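Local structure of dockerin type 1 (Clostridium thermocellum, 4DH2) at residues B[16-28]-B[52-64]. The protein binds the cohesin module of a cell-surface anchoring protein through its calcium-binding type I dockerin domain, and is probably part of a larger glycoside hydrolase of the cellulosome. Residues are numbered along the deposited sequence; the frame is centred on the assembly and turned at random.
With CA (calcium ion), chain H; CA (calcium ion), chain I; SO4 (sulfate ion), chain K; SO4 (sulfate ion), chain J.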
# COMPACT_ATOMS: atom_id res chain seq x y z
N VAL B 16 13.23 -3.63 4.72
CA VAL B 16 12.28 -2.88 5.53
C VAL B 16 10.92 -2.97 4.86
O VAL B 16 10.73 -2.47 3.75
CB VAL B 16 12.73 -1.42 5.64
CG1 VAL B 16 11.73 -0.63 6.46
CG2 VAL B 16 14.13 -1.37 6.27
N ASN B 17 9.98 -3.63 5.53
CA ASN B 17 8.65 -3.78 4.98
C ASN B 17 7.62 -3.81 6.11
O ASN B 17 7.93 -3.45 7.26
CB ASN B 17 8.54 -5.04 4.09
CG ASN B 17 8.81 -6.33 4.84
OD1 ASN B 17 8.72 -6.39 6.07
ND2 ASN B 17 9.16 -7.41 4.10
N ILE B 18 6.40 -4.21 5.78
CA ILE B 18 5.33 -4.12 6.76
C ILE B 18 5.65 -4.89 8.04
O ILE B 18 5.20 -4.52 9.11
CB ILE B 18 3.98 -4.65 6.21
CG1 ILE B 18 4.16 -6.07 5.66
CG2 ILE B 18 3.43 -3.69 5.18
CD1 ILE B 18 2.91 -6.74 5.26
N SER B 19 6.39 -6.00 7.96
CA SER B 19 6.68 -6.72 9.19
C SER B 19 7.45 -5.84 10.19
O SER B 19 7.24 -5.94 11.41
CB SER B 19 7.42 -8.03 8.93
OG SER B 19 6.57 -8.92 8.22
N ASP B 20 8.38 -5.03 9.69
CA ASP B 20 9.12 -4.15 10.57
C ASP B 20 8.22 -3.09 11.17
O ASP B 20 8.40 -2.67 12.32
CB ASP B 20 10.25 -3.50 9.81
CG ASP B 20 11.17 -4.53 9.20
OD1 ASP B 20 11.91 -5.19 9.95
OD2 ASP B 20 11.09 -4.71 7.98
N TYR B 21 7.26 -2.63 10.39
CA TYR B 21 6.29 -1.64 10.87
C TYR B 21 5.42 -2.21 12.00
O TYR B 21 5.21 -1.58 13.05
CB TYR B 21 5.41 -1.20 9.70
CG TYR B 21 4.45 -0.07 9.99
CD1 TYR B 21 4.90 1.15 10.48
CD2 TYR B 21 3.09 -0.21 9.72
CE1 TYR B 21 4.03 2.18 10.73
CE2 TYR B 21 2.21 0.83 9.97
CZ TYR B 21 2.70 2.01 10.48
OH TYR B 21 1.84 3.06 10.73
N VAL B 22 4.87 -3.40 11.77
CA VAL B 22 4.05 -4.05 12.78
C VAL B 22 4.86 -4.32 14.04
O VAL B 22 4.39 -4.05 15.18
CB VAL B 22 3.48 -5.37 12.23
CG1 VAL B 22 2.75 -6.12 13.31
CG2 VAL B 22 2.51 -5.07 11.04
N LEU B 23 6.10 -4.81 13.87
CA LEU B 23 6.97 -5.05 15.02
C LEU B 23 7.29 -3.76 15.80
O LEU B 23 7.27 -3.75 17.05
CB LEU B 23 8.26 -5.75 14.60
CG LEU B 23 8.12 -7.23 14.23
CD1 LEU B 23 9.41 -7.72 13.60
CD2 LEU B 23 7.75 -8.10 15.42
N MET B 24 7.57 -2.68 15.09
CA MET B 24 7.83 -1.40 15.73
C MET B 24 6.61 -0.97 16.58
O MET B 24 6.75 -0.56 17.74
CB MET B 24 8.10 -0.34 14.67
CG MET B 24 8.17 1.06 15.22
SD MET B 24 9.68 1.35 16.15
CE MET B 24 10.70 1.76 14.72
N LYS B 25 5.43 -1.04 15.98
CA LYS B 25 4.19 -0.71 16.70
C LYS B 25 4.02 -1.56 17.94
O LYS B 25 3.68 -1.02 19.04
CB LYS B 25 2.96 -0.85 15.79
CG LYS B 25 2.70 0.38 14.93
CD LYS B 25 1.27 0.33 14.37
CE LYS B 25 0.94 1.46 13.36
NZ LYS B 25 -0.44 1.29 12.66
N ARG B 26 4.20 -2.87 17.81
CA ARG B 26 4.05 -3.75 18.97
C ARG B 26 5.10 -3.48 20.01
O ARG B 26 4.85 -3.57 21.19
CB ARG B 26 4.12 -5.22 18.54
CG ARG B 26 2.90 -5.58 17.72
CD ARG B 26 2.94 -7.04 17.23
NE ARG B 26 1.79 -7.25 16.38
CZ ARG B 26 1.54 -8.36 15.71
NH1 ARG B 26 2.36 -9.39 15.83
NH2 ARG B 26 0.47 -8.43 14.93
N TYR B 27 6.30 -3.15 19.56
CA TYR B 27 7.36 -2.87 20.49
C TYR B 27 7.07 -1.61 21.31
O TYR B 27 7.23 -1.63 22.54
CB TYR B 27 8.68 -2.76 19.73
CG TYR B 27 9.86 -2.28 20.52
CD1 TYR B 27 10.85 -3.17 20.93
CD2 TYR B 27 10.05 -0.93 20.77
CE1 TYR B 27 11.96 -2.74 21.62
CE2 TYR B 27 11.15 -0.49 21.48
CZ TYR B 27 12.11 -1.40 21.90
OH TYR B 27 13.24 -0.96 22.59
N ILE B 28 6.62 -0.55 20.65
CA ILE B 28 6.33 0.70 21.37
C ILE B 28 5.14 0.50 22.31
O ILE B 28 5.08 1.10 23.38
CB ILE B 28 6.12 1.87 20.41
CG1 ILE B 28 7.43 2.17 19.68
CG2 ILE B 28 5.66 3.13 21.17
CD1 ILE B 28 7.20 2.97 18.43
N ILE B 52 13.79 5.53 20.74
CA ILE B 52 12.85 4.76 19.90
C ILE B 52 11.46 5.08 20.38
O ILE B 52 11.11 4.83 21.54
CB ILE B 52 13.04 3.25 19.99
CG1 ILE B 52 14.48 2.84 19.70
CG2 ILE B 52 12.10 2.56 18.99
CD1 ILE B 52 14.73 1.32 19.92
N ASN B 53 10.64 5.64 19.49
CA ASN B 53 9.27 5.96 19.87
C ASN B 53 8.41 6.19 18.63
O ASN B 53 8.79 5.78 17.55
CB ASN B 53 9.23 7.15 20.82
CG ASN B 53 9.73 8.42 20.21
OD1 ASN B 53 9.93 8.55 18.99
ND2 ASN B 53 9.95 9.40 21.08
N ASP B 54 7.24 6.80 18.82
CA ASP B 54 6.28 6.86 17.73
C ASP B 54 6.80 7.71 16.55
O ASP B 54 6.35 7.57 15.41
CB ASP B 54 4.90 7.26 18.27
CG ASP B 54 4.17 6.06 18.96
OD1 ASP B 54 4.09 4.96 18.34
OD2 ASP B 54 3.72 6.18 20.13
N ILE B 55 7.78 8.58 16.79
CA ILE B 55 8.39 9.31 15.69
C ILE B 55 9.07 8.35 14.71
O ILE B 55 8.99 8.52 13.49
CB ILE B 55 9.40 10.32 16.21
CG1 ILE B 55 8.67 11.39 17.03
CG2 ILE B 55 10.17 10.95 15.03
CD1 ILE B 55 9.61 12.28 17.85
N ASP B 56 9.74 7.34 15.25
CA ASP B 56 10.36 6.33 14.42
C ASP B 56 9.33 5.52 13.68
O ASP B 56 9.50 5.23 12.49
CB ASP B 56 11.20 5.41 15.28
CG ASP B 56 12.29 6.17 15.97
OD1 ASP B 56 13.20 6.62 15.27
OD2 ASP B 56 12.20 6.38 17.19
N CYS B 57 8.25 5.17 14.37
CA CYS B 57 7.15 4.45 13.72
C CYS B 57 6.60 5.27 12.55
O CYS B 57 6.34 4.74 11.47
CB CYS B 57 6.03 4.20 14.70
SG CYS B 57 5.09 2.73 14.29
N ASN B 58 6.41 6.57 12.77
CA ASN B 58 5.93 7.43 11.70
C ASN B 58 6.89 7.51 10.53
O ASN B 58 6.47 7.59 9.37
CB ASN B 58 5.65 8.83 12.23
CG ASN B 58 4.83 9.65 11.25
OD1 ASN B 58 3.66 9.36 11.02
ND2 ASN B 58 5.46 10.63 10.65
N TYR B 59 8.20 7.48 10.79
CA TYR B 59 9.17 7.48 9.71
C TYR B 59 9.04 6.20 8.94
O TYR B 59 9.15 6.21 7.71
CB TYR B 59 10.62 7.65 10.18
CG TYR B 59 11.04 9.08 10.27
CD1 TYR B 59 11.11 9.73 11.49
CD2 TYR B 59 11.36 9.79 9.13
CE1 TYR B 59 11.48 11.06 11.57
CE2 TYR B 59 11.73 11.12 9.19
CZ TYR B 59 11.80 11.74 10.41
OH TYR B 59 12.17 13.06 10.47
N LEU B 60 8.83 5.09 9.63
CA LEU B 60 8.62 3.83 8.91
C LEU B 60 7.39 3.92 8.00
O LEU B 60 7.43 3.46 6.85
CB LEU B 60 8.45 2.63 9.84
CG LEU B 60 9.68 1.78 10.09
CD1 LEU B 60 10.67 2.59 10.91
CD2 LEU B 60 9.29 0.52 10.81
N LYS B 61 6.30 4.51 8.52
CA LYS B 61 5.08 4.68 7.74
C LYS B 61 5.39 5.50 6.50
O LYS B 61 5.02 5.11 5.39
CB LYS B 61 3.99 5.37 8.57
CG LYS B 61 2.71 5.70 7.83
CD LYS B 61 1.72 6.56 8.63
CE LYS B 61 0.94 5.74 9.65
NZ LYS B 61 -0.36 6.36 10.11
N ARG B 62 6.08 6.63 6.67
CA ARG B 62 6.48 7.49 5.53
C ARG B 62 7.31 6.75 4.48
O ARG B 62 7.15 6.93 3.26
CB ARG B 62 7.24 8.73 6.03
CG ARG B 62 6.38 9.75 6.74
CD ARG B 62 7.24 10.91 7.23
NE ARG B 62 6.47 11.87 7.99
CZ ARG B 62 7.01 12.86 8.70
NH1 ARG B 62 8.33 13.00 8.75
NH2 ARG B 62 6.23 13.71 9.36
N TYR B 63 8.23 5.92 4.96
CA TYR B 63 9.07 5.14 4.09
C TYR B 63 8.21 4.15 3.31
O TYR B 63 8.36 4.02 2.09
CB TYR B 63 10.11 4.42 4.94
CG TYR B 63 11.05 3.51 4.18
CD1 TYR B 63 12.25 3.98 3.66
CD2 TYR B 63 10.74 2.18 3.99
CE1 TYR B 63 13.12 3.13 2.97
CE2 TYR B 63 11.59 1.32 3.30
CZ TYR B 63 12.77 1.81 2.80
OH TYR B 63 13.62 0.94 2.12
N LEU B 64 7.28 3.48 3.98
CA LEU B 64 6.50 2.44 3.32
C LEU B 64 5.48 3.06 2.34
O LEU B 64 5.04 2.39 1.41
CB LEU B 64 5.81 1.52 4.32
CG LEU B 64 6.77 0.65 5.13
CD1 LEU B 64 5.97 -0.13 6.16
CD2 LEU B 64 7.61 -0.29 4.24
CA CA H . 12.74 -6.47 8.02
CA CA I . 14.13 7.99 17.13
S SO4 K . 3.06 12.71 8.15
O1 SO4 K . 1.65 12.50 7.85
O2 SO4 K . 3.18 13.26 9.50
O3 SO4 K . 3.77 11.43 8.09
O4 SO4 K . 3.65 13.62 7.17
S SO4 J . 12.65 14.55 13.69
O1 SO4 J . 11.40 14.43 12.95
O2 SO4 J . 12.37 14.21 15.08
O3 SO4 J . 13.67 13.69 13.11
O4 SO4 J . 13.15 15.93 13.61
O HOH W 1 10.74 -7.65 7.33
O HOH W 2 2.66 1.87 18.88
O HOH W 3 12.44 9.35 17.89
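Y21 reaches from helix 18-28 into a hole on helix 54-64 formed by C57, L60, K61 and L64. With CG anti to the backbone N (chi1 -173°), the ring is carried across the partner helix, where Y21 CE1 meets C57 O at the ring edge at 3.5 Å and Y21 CD1 lies 3.9 Å from L60 CB. Beside it, L64 puts CD1 3.7 Å from Y21 CB and turns CD2 toward the backbone of V16 and N17. L60 slides past Y21 in the opposite direction, its CD2 3.6 Å from D20 O, while its CD1 meets M24 CE. C57 reciprocates as a knob among Y21, M24, K25 and I28, its SG oblique to the Y21 ring, 4.7 Å from the centroid. The helices run antiparallel at 164°, 9.7 Å apart at closest approach, and each begins with a capping box, N17 with D20 and N53 with D56. D20 and D56 each chelate one calcium ion through both carboxylate oxygens. K25 bridges to D94 and D96, and K61 to D79, of the cohesin chain. With no hydrogen bond directly across the segments, helix pairing rests on the fit of apolar and sulfur-bearing side chains, while metal and capping bonds order each helix start separately.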